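PDB 2ZWR: metallo-beta-lactamase superfamily protein from Thermus thermophilus, which binds a pair of zinc ions in a metallo-beta-lactamase fold and is probably a hydrolase. Local coordinates for residues P73-P78 / V105-E109; L114-L120 / A131-P135; Y16-T20 / L39-L45. One frame throughout, in Å; residues are numbered along the deposited sequence.

Interaction 1: residues P73-P78 / V105-E109; sequences PVYLHP and VRPLE
Strand 74-76 pairs in parallel with the weakly bonded strand 106-107 through Tyr75 and Arg106 (CA atoms 4.7 Å apart); end to end the segments lie 56° apart, and Pro78 is in 3-10 conformation. Pro73 CB lies over one face of the Arg106 guanidinium, 3.5 Å from Arg106 NE. Val74 O accepts a hydrogen bond from Arg106 N (2.7 Å). Tyr75 (chi1 m) and Arg106 (m, then extended) share a face: Arg106 CB sits 3.9 Å from the Tyr75 ring centroid, a CH-pi contact, and Arg106 NH1 donates to Tyr75 OH (3.1 Å). Leu76 continues the bonding, Leu76 N to Arg106 O 2.9 Å and Leu108 N to Leu76 O 3.1 Å, and Leu108 CD2 reaches Tyr75 CB (3.7 Å). His77 CD2 and Pro78 CD approach Leu108 O (3.6 and 3.3 Å). This parallel edge pairing adds the last strand to a mixed sheet of the metallo-beta-lactamase fold; strand 74-76 bonds on to 50-51, helix 81-85 packs on Val74 and Val105, and Leu108 meets strands 113-114 and 130-134.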
ATOM      1  N   PRO A  73       9.783  -3.503  11.703  1.00 11.48           N
ATOM      2  CA  PRO A  73       9.121  -4.696  11.183  1.00 11.20           C
ATOM      3  C   PRO A  73       8.337  -4.355   9.917  1.00 10.72           C
ATOM      4  O   PRO A  73       7.796  -3.247   9.796  1.00  9.95           O
ATOM      5  CB  PRO A  73       8.178  -5.121  12.318  1.00 11.22           C
ATOM      6  CG  PRO A  73       8.013  -3.952  13.180  1.00 11.47           C
ATOM      7  CD  PRO A  73       9.266  -3.108  13.026  1.00 11.96           C
ATOM      8  N   VAL A  74       8.317  -5.306   8.979  1.00 10.38           N
ATOM      9  CA  VAL A  74       7.634  -5.159   7.705  1.00  9.29           C
ATOM     10  C   VAL A  74       6.514  -6.173   7.634  1.00  9.49           C
ATOM     11  O   VAL A  74       6.755  -7.370   7.738  1.00  9.66           O
ATOM     12  CB  VAL A  74       8.596  -5.362   6.503  1.00  9.43           C
ATOM     13  CG1 VAL A  74       7.843  -5.230   5.187  1.00  8.50           C
ATOM     14  CG2 VAL A  74       9.737  -4.357   6.554  1.00  8.11           C
ATOM     15  N   TYR A  75       5.286  -5.680   7.459  1.00  9.67           N
ATOM     16  CA  TYR A  75       4.106  -6.518   7.367  1.00  9.38           C
ATOM     17  C   TYR A  75       3.690  -6.685   5.906  1.00  9.61           C
ATOM     18  O   TYR A  75       3.482  -5.692   5.189  1.00  8.90           O
ATOM     19  CB  TYR A  75       2.957  -5.908   8.188  1.00  9.83           C
ATOM     20  CG  TYR A  75       3.151  -6.041   9.678  1.00 10.46           C
ATOM     21  CD1 TYR A  75       2.563  -7.090  10.378  1.00 10.26           C
ATOM     22  CD2 TYR A  75       3.952  -5.132  10.383  1.00 10.97           C
ATOM     23  CE1 TYR A  75       2.749  -7.227  11.761  1.00 11.44           C
ATOM     24  CE2 TYR A  75       4.161  -5.263  11.749  1.00 11.19           C
ATOM     25  CZ  TYR A  75       3.552  -6.311  12.432  1.00 11.63           C
ATOM     26  OH  TYR A  75       3.743  -6.439  13.784  1.00 12.43           O
ATOM     27  N   LEU A  76       3.570  -7.942   5.481  1.00  9.18           N
ATOM     28  CA  LEU A  76       3.174  -8.267   4.117  1.00  9.66           C
ATOM     29  C   LEU A  76       2.379  -9.554   4.100  1.00 10.00           C
ATOM     30  O   LEU A  76       2.713 -10.491   4.828  1.00  9.81           O
ATOM     31  CB  LEU A  76       4.416  -8.447   3.233  1.00  9.51           C
ATOM     32  CG  LEU A  76       4.239  -8.836   1.767  1.00  8.80           C
ATOM     33  CD1 LEU A  76       3.817  -7.633   0.918  1.00  6.22           C
ATOM     34  CD2 LEU A  76       5.534  -9.447   1.259  1.00  7.50           C
ATOM     35  N   HIS A  77       1.334  -9.600   3.273  1.00 10.34           N
ATOM     36  CA  HIS A  77       0.620 -10.853   3.024  1.00 10.03           C
ATOM     37  C   HIS A  77       1.582 -11.865   2.371  1.00 10.09           C
ATOM     38  O   HIS A  77       2.244 -11.551   1.371  1.00  9.93           O
ATOM     39  CB  HIS A  77      -0.596 -10.608   2.131  1.00 10.45           C
ATOM     40  CG  HIS A  77      -1.602 -11.715   2.155  1.00  9.36           C
ATOM     41  ND1 HIS A  77      -1.432 -12.889   1.453  1.00  8.90           N
ATOM     42  CD2 HIS A  77      -2.789 -11.828   2.798  1.00  9.31           C
ATOM     43  CE1 HIS A  77      -2.467 -13.681   1.667  1.00  7.74           C
ATOM     44  NE2 HIS A  77      -3.310 -13.058   2.473  1.00  9.58           N
ATOM     45  N   PRO A  78       1.662 -13.085   2.938  1.00 10.04           N
ATOM     46  CA  PRO A  78       2.597 -14.115   2.474  1.00  9.82           C
ATOM     47  C   PRO A  78       2.461 -14.484   0.987  1.00  9.41           C
ATOM     48  O   PRO A  78       3.424 -14.963   0.391  1.00  8.62           O
ATOM     49  CB  PRO A  78       2.276 -15.324   3.368  1.00  9.43           C
ATOM     50  CG  PRO A  78       0.924 -15.047   3.931  1.00 10.17           C
ATOM     51  CD  PRO A  78       0.850 -13.561   4.073  1.00  9.95           C
ATOM     52  N   VAL A 105       9.814 -10.921   6.861  1.00 16.12           N
ATOM     53  CA  VAL A 105       8.638 -10.079   7.034  1.00 15.76           C
ATOM     54  C   VAL A 105       7.683 -10.729   8.031  1.00 15.18           C
ATOM     55  O   VAL A 105       7.765 -11.932   8.270  1.00 15.58           O
ATOM     56  CB  VAL A 105       7.908  -9.782   5.687  1.00 15.39           C
ATOM     57  CG1 VAL A 105       8.870  -9.189   4.683  1.00 16.30           C
ATOM     58  CG2 VAL A 105       7.253 -11.033   5.118  1.00 15.76           C
ATOM     59  N   ARG A 106       6.795  -9.920   8.602  1.00 14.56           N
ATOM     60  CA  ARG A 106       5.704 -10.399   9.442  1.00 14.21           C
ATOM     61  C   ARG A 106       4.448 -10.514   8.588  1.00 13.90           C
ATOM     62  O   ARG A 106       4.212  -9.674   7.717  1.00 13.94           O
ATOM     63  CB  ARG A 106       5.460  -9.450  10.620  1.00 14.42           C
ATOM     64  CG  ARG A 106       6.660  -9.338  11.549  1.00 14.63           C
ATOM     65  CD  ARG A 106       6.398  -8.418  12.717  1.00 16.92           C
ATOM     66  NE  ARG A 106       7.575  -8.291  13.585  1.00 18.77           N
ATOM     67  CZ  ARG A 106       7.598  -7.596  14.723  1.00 18.30           C
ATOM     68  NH1 ARG A 106       6.516  -6.938  15.134  1.00 18.28           N
ATOM     69  NH2 ARG A 106       8.707  -7.545  15.441  1.00 18.37           N
ATOM     70  N   PRO A 107       3.658 -11.577   8.806  1.00 13.51           N
ATOM     71  CA  PRO A 107       2.513 -11.821   7.937  1.00 13.26           C
ATOM     72  C   PRO A 107       1.273 -10.946   8.173  1.00 12.70           C
ATOM     73  O   PRO A 107       0.997 -10.488   9.294  1.00 12.76           O
ATOM     74  CB  PRO A 107       2.185 -13.296   8.199  1.00 13.30           C
ATOM     75  CG  PRO A 107       2.679 -13.564   9.550  1.00 14.18           C
ATOM     76  CD  PRO A 107       3.818 -12.627   9.825  1.00 13.26           C
ATOM     77  N   LEU A 108       0.551 -10.725   7.090  1.00 11.80           N
ATOM     78  CA  LEU A 108      -0.786 -10.165   7.134  1.00 12.05           C
ATOM     79  C   LEU A 108      -1.762 -11.272   6.723  1.00 12.30           C
ATOM     80  O   LEU A 108      -1.354 -12.264   6.111  1.00 12.05           O
ATOM     81  CB  LEU A 108      -0.898  -8.963   6.190  1.00 10.92           C
ATOM     82  CG  LEU A 108      -0.070  -7.719   6.545  1.00 10.74           C
ATOM     83  CD1 LEU A 108      -0.152  -6.693   5.424  1.00  8.97           C
ATOM     84  CD2 LEU A 108      -0.517  -7.120   7.873  1.00  7.83           C
ATOM     85  N   GLU A 109      -3.034 -11.100   7.066  1.00 12.45           N
ATOM     86  CA  GLU A 109      -4.066 -12.091   6.782  1.00 13.75           C
ATOM     87  C   GLU A 109      -5.420 -11.397   6.778  1.00 13.68           C
ATOM     88  O   GLU A 109      -5.631 -10.453   7.538  1.00 13.45           O
ATOM     89  CB  GLU A 109      -4.029 -13.209   7.843  1.00 13.52           C
ATOM     90  CG  GLU A 109      -5.149 -14.254   7.736  1.00 16.07           C
ATOM     91  CD  GLU A 109      -4.864 -15.539   8.505  1.00 15.51           C
ATOM     92  OE1 GLU A 109      -4.554 -15.439   9.714  1.00 15.86           O
ATOM     93  OE2 GLU A 109      -4.945 -16.639   7.875  1.00 17.62           O
TER

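Interaction 2: residues L114-L120 / A131-P135; sequences LFGFQVL and AFYDP
Strands 117-120 and 131-134 pair antiparallel with strong twist, their axes 4.4 Å apart at closest and 143° between directions. Gln118-Tyr133 and Leu120-Ala131 are hydrogen-bonded pairs: Gln118 N to Tyr133 O 2.8 Å, Tyr133 N to Gln118 O 2.9 Å, Leu120 N to Ala131 O 3.0 Å, Ala131 N to Leu120 O 2.8 Å. Val119 and Phe132 form the non-hydrogen-bonded pair between them. A type I' turn from Leu114 to Phe117, with Phe115 and Gly116 at positive phi, reverses the chain ahead of the first strand. Phe132 (chi1 m) is the main bump on the Val119 face. Its CB presses on one face of the Phe117 ring, a CH-pi contact 4.0 Å from the centroid, while its own ring turns an edge to Phe117 CB and Leu114 CD2 (Leu114 CD2 to Phe132 CE1 4.5 Å); Val119 CG2 lies 4.2 Å from Phe132 CE1. On the other face Tyr133 (chi1 t) lies beside Gln118, whose NE2 meets the ring edge at Tyr133 CD2 (3.7 Å), and Leu120 CD2 packs on Tyr133 CB (4.0 Å). This is a beta hairpin whose Phe117-Phe132 face packs against Leu51 of the other sheet inside the alpha-beta/beta-alpha sandwich of the metallo-beta-lactamase fold.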
ATOM      1  N   LEU A 114      -4.468  -4.702  13.170  1.00 15.99           N
ATOM      2  CA  LEU A 114      -3.190  -4.143  13.609  1.00 16.11           C
ATOM      3  C   LEU A 114      -3.170  -2.649  13.382  1.00 16.05           C
ATOM      4  O   LEU A 114      -3.665  -2.162  12.355  1.00 16.15           O
ATOM      5  CB  LEU A 114      -1.974  -4.817  12.925  1.00 16.26           C
ATOM      6  CG  LEU A 114      -1.540  -4.425  11.501  1.00 15.67           C
ATOM      7  CD1 LEU A 114      -0.174  -4.994  11.177  1.00 15.86           C
ATOM      8  CD2 LEU A 114      -2.537  -4.897  10.479  1.00 14.74           C
ATOM      9  N   PHE A 115      -2.601  -1.939  14.351  1.00 15.99           N
ATOM     10  CA  PHE A 115      -2.489  -0.484  14.331  1.00 16.40           C
ATOM     11  C   PHE A 115      -3.800   0.207  13.978  1.00 16.58           C
ATOM     12  O   PHE A 115      -3.811   1.211  13.263  1.00 16.67           O
ATOM     13  CB  PHE A 115      -1.365  -0.039  13.385  1.00 16.80           C
ATOM     14  CG  PHE A 115       0.006  -0.483  13.819  1.00 16.84           C
ATOM     15  CD1 PHE A 115       0.724   0.255  14.761  1.00 17.65           C
ATOM     16  CD2 PHE A 115       0.587  -1.622  13.266  1.00 16.56           C
ATOM     17  CE1 PHE A 115       2.002  -0.149  15.161  1.00 17.20           C
ATOM     18  CE2 PHE A 115       1.866  -2.034  13.643  1.00 16.55           C
ATOM     19  CZ  PHE A 115       2.578  -1.295  14.592  1.00 17.23           C
ATOM     20  N   GLY A 116      -4.904  -0.335  14.494  1.00 16.99           N
ATOM     21  CA  GLY A 116      -6.220   0.271  14.320  1.00 16.83           C
ATOM     22  C   GLY A 116      -6.870  -0.016  12.978  1.00 17.06           C
ATOM     23  O   GLY A 116      -7.929   0.552  12.679  1.00 17.78           O
ATOM     24  N   PHE A 117      -6.249  -0.889  12.178  1.00 16.01           N
ATOM     25  CA  PHE A 117      -6.786  -1.282  10.866  1.00 15.26           C
ATOM     26  C   PHE A 117      -7.332  -2.709  10.865  1.00 15.49           C
ATOM     27  O   PHE A 117      -6.860  -3.573  11.608  1.00 15.27           O
ATOM     28  CB  PHE A 117      -5.703  -1.190   9.768  1.00 14.51           C
ATOM     29  CG  PHE A 117      -5.204   0.215   9.496  1.00 14.27           C
ATOM     30  CD1 PHE A 117      -6.033   1.168   8.916  1.00 13.01           C
ATOM     31  CD2 PHE A 117      -3.890   0.565   9.799  1.00 13.06           C
ATOM     32  CE1 PHE A 117      -5.565   2.452   8.662  1.00 14.27           C
ATOM     33  CE2 PHE A 117      -3.410   1.837   9.554  1.00 12.16           C
ATOM     34  CZ  PHE A 117      -4.242   2.786   8.982  1.00 13.31           C
ATOM     35  N   GLN A 118      -8.307  -2.958  10.002  1.00 15.57           N
ATOM     36  CA  GLN A 118      -8.715  -4.318   9.678  1.00 16.13           C
ATOM     37  C   GLN A 118      -8.128  -4.653   8.306  1.00 15.08           C
ATOM     38  O   GLN A 118      -8.254  -3.869   7.358  1.00 14.80           O
ATOM     39  CB  GLN A 118     -10.243  -4.430   9.675  1.00 15.97           C
ATOM     40  CG  GLN A 118     -10.794  -5.771   9.180  1.00 18.63           C
ATOM     41  CD  GLN A 118     -12.334  -5.811   9.085  1.00 19.27           C
ATOM     42  OE1 GLN A 118     -12.925  -6.892   9.041  1.00 24.84           O
ATOM     43  NE2 GLN A 118     -12.978  -4.641   9.058  1.00 21.31           N
ATOM     44  N   VAL A 119      -7.477  -5.809   8.207  1.00 14.42           N
ATOM     45  CA  VAL A 119      -6.875  -6.256   6.957  1.00 13.54           C
ATOM     46  C   VAL A 119      -7.910  -6.956   6.072  1.00 13.58           C
ATOM     47  O   VAL A 119      -8.578  -7.904   6.497  1.00 13.38           O
ATOM     48  CB  VAL A 119      -5.634  -7.151   7.209  1.00 13.56           C
ATOM     49  CG1 VAL A 119      -5.046  -7.709   5.890  1.00 12.33           C
ATOM     50  CG2 VAL A 119      -4.571  -6.376   7.983  1.00 12.99           C
ATOM     51  N   LEU A 120      -8.052  -6.446   4.852  1.00 13.14           N
ATOM     52  CA  LEU A 120      -8.890  -7.048   3.822  1.00 13.16           C
ATOM     53  C   LEU A 120      -7.974  -7.648   2.765  1.00 12.78           C
ATOM     54  O   LEU A 120      -7.201  -6.920   2.143  1.00 12.85           O
ATOM     55  CB  LEU A 120      -9.778  -5.979   3.172  1.00 13.48           C
ATOM     56  CG  LEU A 120     -11.094  -5.485   3.804  1.00 14.95           C
ATOM     57  CD1 LEU A 120     -11.099  -5.531   5.314  1.00 14.54           C
ATOM     58  CD2 LEU A 120     -11.423  -4.077   3.322  1.00 13.31           C
ATOM     59  N   ALA A 131      -5.962  -4.412   1.676  1.00  9.43           N
ATOM     60  CA  ALA A 131      -6.288  -3.034   2.048  1.00  9.47           C
ATOM     61  C   ALA A 131      -6.314  -2.923   3.559  1.00  9.49           C
ATOM     62  O   ALA A 131      -6.679  -3.882   4.249  1.00  9.36           O
ATOM     63  CB  ALA A 131      -7.641  -2.606   1.471  1.00  9.46           C
ATOM     64  N   PHE A 132      -5.917  -1.755   4.062  1.00  9.46           N
ATOM     65  CA  PHE A 132      -5.957  -1.451   5.481  1.00 10.30           C
ATOM     66  C   PHE A 132      -7.137  -0.552   5.740  1.00 10.71           C
ATOM     67  O   PHE A 132      -7.130   0.615   5.342  1.00 11.30           O
ATOM     68  CB  PHE A 132      -4.641  -0.803   5.947  1.00  9.49           C
ATOM     69  CG  PHE A 132      -3.442  -1.649   5.666  1.00 10.35           C
ATOM     70  CD1 PHE A 132      -3.133  -2.724   6.492  1.00  9.65           C
ATOM     71  CD2 PHE A 132      -2.637  -1.395   4.553  1.00  9.70           C
ATOM     72  CE1 PHE A 132      -2.037  -3.532   6.228  1.00  9.69           C
ATOM     73  CE2 PHE A 132      -1.533  -2.183   4.279  1.00 10.03           C
ATOM     74  CZ  PHE A 132      -1.234  -3.265   5.114  1.00 11.65           C
ATOM     75  N   TYR A 133      -8.142  -1.108   6.415  1.00 11.93           N
ATOM     76  CA  TYR A 133      -9.448  -0.462   6.582  1.00 13.07           C
ATOM     77  C   TYR A 133      -9.650   0.080   8.000  1.00 13.64           C
ATOM     78  O   TYR A 133      -9.473  -0.639   8.991  1.00 13.87           O
ATOM     79  CB  TYR A 133     -10.588  -1.429   6.182  1.00 13.09           C
ATOM     80  CG  TYR A 133     -11.985  -0.843   6.327  1.00 14.57           C
ATOM     81  CD1 TYR A 133     -12.287   0.429   5.827  1.00 14.56           C
ATOM     82  CD2 TYR A 133     -13.012  -1.567   6.950  1.00 15.03           C
ATOM     83  CE1 TYR A 133     -13.557   0.977   5.967  1.00 15.05           C
ATOM     84  CE2 TYR A 133     -14.294  -1.024   7.089  1.00 15.83           C
ATOM     85  CZ  TYR A 133     -14.556   0.245   6.587  1.00 14.92           C
ATOM     86  OH  TYR A 133     -15.814   0.799   6.713  1.00 16.31           O
ATOM     87  N   ASP A 134     -10.011   1.357   8.076  1.00 14.59           N
ATOM     88  CA  ASP A 134     -10.275   2.031   9.335  1.00 15.92           C
ATOM     89  C   ASP A 134     -11.736   2.515   9.370  1.00 17.15           C
ATOM     90  O   ASP A 134     -12.040   3.641   8.972  1.00 16.99           O
ATOM     91  CB  ASP A 134      -9.266   3.173   9.539  1.00 15.77           C
ATOM     92  CG  ASP A 134      -9.706   4.185  10.590  1.00 16.17           C
ATOM     93  OD1 ASP A 134     -10.335   3.803  11.598  1.00 17.58           O
ATOM     94  OD2 ASP A 134      -9.413   5.380  10.397  1.00 17.58           O
ATOM     95  N   PRO A 135     -12.652   1.644   9.839  1.00 18.50           N
ATOM     96  CA  PRO A 135     -14.084   1.960   9.864  1.00 19.36           C
ATOM     97  C   PRO A 135     -14.436   3.182  10.704  1.00 20.15           C
ATOM     98  O   PRO A 135     -15.361   3.917  10.359  1.00 20.75           O
ATOM     99  CB  PRO A 135     -14.722   0.701  10.472  1.00 19.40           C
ATOM    100  CG  PRO A 135     -13.607  -0.031  11.146  1.00 19.61           C
ATOM    101  CD  PRO A 135     -12.374   0.293  10.366  1.00 18.62           C
TER

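Interaction 3: residues Y16-T20 / L39-L45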
ATOM      1  N   TYR A  16       2.108   6.498   2.764  1.00  9.57           N
ATOM      2  CA  TYR A  16       1.306   7.167   3.780  1.00  9.36           C
ATOM      3  C   TYR A  16       1.935   6.967   5.140  1.00  9.48           C
ATOM      4  O   TYR A  16       2.112   5.829   5.583  1.00  9.61           O
ATOM      5  CB  TYR A  16      -0.161   6.671   3.774  1.00  8.98           C
ATOM      6  CG  TYR A  16      -0.882   6.943   2.459  1.00  8.92           C
ATOM      7  CD1 TYR A  16      -1.533   8.161   2.232  1.00  8.65           C
ATOM      8  CD2 TYR A  16      -0.876   6.000   1.433  1.00  7.87           C
ATOM      9  CE1 TYR A  16      -2.170   8.429   1.005  1.00  8.66           C
ATOM     10  CE2 TYR A  16      -1.510   6.262   0.207  1.00  9.29           C
ATOM     11  CZ  TYR A  16      -2.153   7.477   0.006  1.00  8.94           C
ATOM     12  OH  TYR A  16      -2.783   7.728  -1.198  1.00  9.76           O
ATOM     13  N   LEU A  17       2.305   8.078   5.772  1.00  9.86           N
ATOM     14  CA  LEU A  17       2.716   8.098   7.164  1.00 10.60           C
ATOM     15  C   LEU A  17       1.474   8.432   7.981  1.00 11.41           C
ATOM     16  O   LEU A  17       0.905   9.508   7.858  1.00 11.40           O
ATOM     17  CB  LEU A  17       3.835   9.118   7.395  1.00  9.95           C
ATOM     18  CG  LEU A  17       4.376   9.282   8.824  1.00 11.04           C
ATOM     19  CD1 LEU A  17       5.030   7.995   9.363  1.00  8.80           C
ATOM     20  CD2 LEU A  17       5.348  10.484   8.913  1.00 10.42           C
ATOM     21  N   VAL A  18       1.044   7.480   8.792  1.00 12.78           N
ATOM     22  CA  VAL A  18      -0.259   7.554   9.442  1.00 14.26           C
ATOM     23  C   VAL A  18      -0.063   7.449  10.947  1.00 15.40           C
ATOM     24  O   VAL A  18       0.567   6.503  11.431  1.00 15.26           O
ATOM     25  CB  VAL A  18      -1.200   6.398   8.977  1.00 14.08           C
ATOM     26  CG1 VAL A  18      -2.575   6.512   9.635  1.00 13.84           C
ATOM     27  CG2 VAL A  18      -1.316   6.366   7.442  1.00 14.08           C
ATOM     28  N   GLU A  19      -0.602   8.416  11.678  1.00 16.81           N
ATOM     29  CA  GLU A  19      -0.624   8.341  13.135  1.00 19.37           C
ATOM     30  C   GLU A  19      -1.836   7.516  13.551  1.00 19.39           C
ATOM     31  O   GLU A  19      -2.957   7.873  13.250  1.00 19.73           O
ATOM     32  CB  GLU A  19      -0.659   9.740  13.772  1.00 18.85           C
ATOM     33  CG  GLU A  19      -0.402   9.727  15.296  1.00 21.63           C
ATOM     34  CD  GLU A  19      -0.148  11.119  15.903  1.00 22.45           C
ATOM     35  OE1 GLU A  19      -0.437  12.151  15.242  1.00 25.84           O
ATOM     36  OE2 GLU A  19       0.347  11.173  17.058  1.00 27.66           O
ATOM     37  N   THR A  20      -1.607   6.396  14.225  1.00 20.32           N
ATOM     38  CA  THR A  20      -2.713   5.570  14.709  1.00 20.83           C
ATOM     39  C   THR A  20      -2.815   5.678  16.233  1.00 21.41           C
ATOM     40  O   THR A  20      -1.945   6.260  16.888  1.00 21.74           O
ATOM     41  CB  THR A  20      -2.571   4.078  14.258  1.00 20.86           C
ATOM     42  OG1 THR A  20      -1.749   3.350  15.181  1.00 20.02           O
ATOM     43  CG2 THR A  20      -1.967   3.977  12.843  1.00 20.49           C
ATOM     44  N   LEU A  39      10.114  13.606   5.817  1.00 13.69           N
ATOM     45  CA  LEU A  39       8.724  13.625   6.278  1.00 13.39           C
ATOM     46  C   LEU A  39       8.600  13.334   7.780  1.00 13.47           C
ATOM     47  O   LEU A  39       7.800  13.975   8.473  1.00 12.95           O
ATOM     48  CB  LEU A  39       7.851  12.648   5.473  1.00 13.18           C
ATOM     49  CG  LEU A  39       6.328  12.730   5.690  1.00 13.38           C
ATOM     50  CD1 LEU A  39       5.787  14.142   5.457  1.00 11.98           C
ATOM     51  CD2 LEU A  39       5.568  11.715   4.819  1.00 13.16           C
ATOM     52  N   PHE A  40       9.379  12.366   8.271  1.00 13.49           N
ATOM     53  CA  PHE A  40       9.432  12.077   9.708  1.00 14.01           C
ATOM     54  C   PHE A  40       9.786  13.342  10.483  1.00 14.26           C
ATOM     55  O   PHE A  40       9.220  13.595  11.539  1.00 14.65           O
ATOM     56  CB  PHE A  40      10.438  10.960  10.054  1.00 13.66           C
ATOM     57  CG  PHE A  40      10.233   9.664   9.299  1.00 13.52           C
ATOM     58  CD1 PHE A  40       9.046   9.396   8.610  1.00 13.14           C
ATOM     59  CD2 PHE A  40      11.238   8.704   9.292  1.00 13.23           C
ATOM     60  CE1 PHE A  40       8.877   8.208   7.912  1.00 13.02           C
ATOM     61  CE2 PHE A  40      11.076   7.505   8.601  1.00 13.39           C
ATOM     62  CZ  PHE A  40       9.892   7.257   7.912  1.00 13.89           C
ATOM     63  N   GLN A  41      10.705  14.140   9.937  1.00 14.80           N
ATOM     64  CA  GLN A  41      11.189  15.354  10.607  1.00 15.33           C
ATOM     65  C   GLN A  41      10.149  16.463  10.678  1.00 16.13           C
ATOM     66  O   GLN A  41       9.961  17.064  11.735  1.00 16.16           O
ATOM     67  CB  GLN A  41      12.469  15.879   9.951  1.00 14.73           C
ATOM     68  CG  GLN A  41      13.642  14.892   9.968  1.00 14.03           C
ATOM     69  CD  GLN A  41      14.049  14.491  11.375  1.00 14.70           C
ATOM     70  OE1 GLN A  41      14.036  15.315  12.289  1.00 13.44           O
ATOM     71  NE2 GLN A  41      14.400  13.214  11.559  1.00 13.50           N
ATOM     72  N   THR A  42       9.474  16.717   9.557  1.00 17.14           N
ATOM     73  CA  THR A  42       8.511  17.814   9.453  1.00 18.34           C
ATOM     74  C   THR A  42       7.193  17.499  10.172  1.00 18.49           C
ATOM     75  O   THR A  42       6.461  18.417  10.558  1.00 19.07           O
ATOM     76  CB  THR A  42       8.260  18.257   7.967  1.00 18.64           C
ATOM     77  OG1 THR A  42       7.726  17.169   7.212  1.00 19.96           O
ATOM     78  CG2 THR A  42       9.552  18.698   7.303  1.00 19.32           C
ATOM     79  N   THR A  43       6.907  16.213  10.371  1.00 18.23           N
ATOM     80  CA  THR A  43       5.698  15.790  11.078  1.00 18.00           C
ATOM     81  C   THR A  43       5.959  15.469  12.550  1.00 18.17           C
ATOM     82  O   THR A  43       5.040  15.484  13.356  1.00 17.94           O
ATOM     83  CB  THR A  43       5.041  14.547  10.408  1.00 18.05           C
ATOM     84  OG1 THR A  43       5.985  13.472  10.366  1.00 17.76           O
ATOM     85  CG2 THR A  43       4.559  14.864   8.984  1.00 17.52           C
ATOM     86  N   GLY A  44       7.210  15.150  12.885  1.00 18.25           N
ATOM     87  CA  GLY A  44       7.576  14.703  14.231  1.00 18.26           C
ATOM     88  C   GLY A  44       7.113  13.289  14.540  1.00 18.25           C
ATOM     89  O   GLY A  44       7.010  12.910  15.704  1.00 18.82           O
ATOM     90  N   LEU A  45       6.828  12.511  13.497  1.00 17.77           N
ATOM     91  CA  LEU A  45       6.323  11.138  13.650  1.00 17.09           C
ATOM     92  C   LEU A  45       7.359  10.096  13.220  1.00 16.66           C
ATOM     93  O   LEU A  45       7.901  10.177  12.119  1.00 16.48           O
ATOM     94  CB  LEU A  45       5.040  10.951  12.834  1.00 16.88           C
ATOM     95  CG  LEU A  45       3.786  11.753  13.197  1.00 17.42           C
ATOM     96  CD1 LEU A  45       2.719  11.553  12.131  1.00 18.00           C
ATOM     97  CD2 LEU A  45       3.253  11.354  14.580  1.00 16.42           C
TER
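Strand 16-20 and helix 39-43 run side by side at 38° between their directions, with axes 10.7 Å apart, a spacing that only side chains bridge. The helix gives way at Gly44, which has positive phi (73°), and the chain then turns in so that Leu45 CA comes within 7.5 Å of Glu19 CA. Leu17 (chi1 t, chi2 p) is the knob in the middle. Leu17 CB is 4.0 Å from Leu39 CD2, and Leu17 CD2 meets the ring edge of Phe40 at CD1 (3.9 Å), Thr43 OG1 (3.4 Å) and Leu45 CB (4.0 Å). Thr43 OG1 is engaged within the helix, donating to Leu39 O at 2.7 Å. Leu45 CD2 also lies against the carboxylate carbon of Glu19 (Glu19 CD to Leu45 CD2 3.7 Å), whose OE1 forms a salt bridge to Arg2. Helix 33-43 thus covers the outer face of its sheet, also touching strands 2-8 and 23-27, whereas Tyr16 and Val18 point away from it, Tyr16 meeting Phe141 and His181 of the other sheet.

Interactions 1 and 3 belong to the same sheet, 21 Å apart between centres: interaction 1 lies at its edge strand, interaction 3 where a helix covers its outer face. Interaction 2 lies in the opposing sheet and touches both, through Leu108 CD1 to Phe132 CZ (3.6 Å) and Tyr75 CD1 to Leu114 CD1 (3.5 Å) on one side, and Phe117 CZ to Val18 CG1 (4.1 Å) on the other. The two-zinc centre, with Asp144 common to both metal sites, is approached from interaction 1, where the Leu76 side chain is about 6 Å from that of the zinc ligand His54. Interaction 2 contributes too: the connection between its two strands carries another ligand, His125.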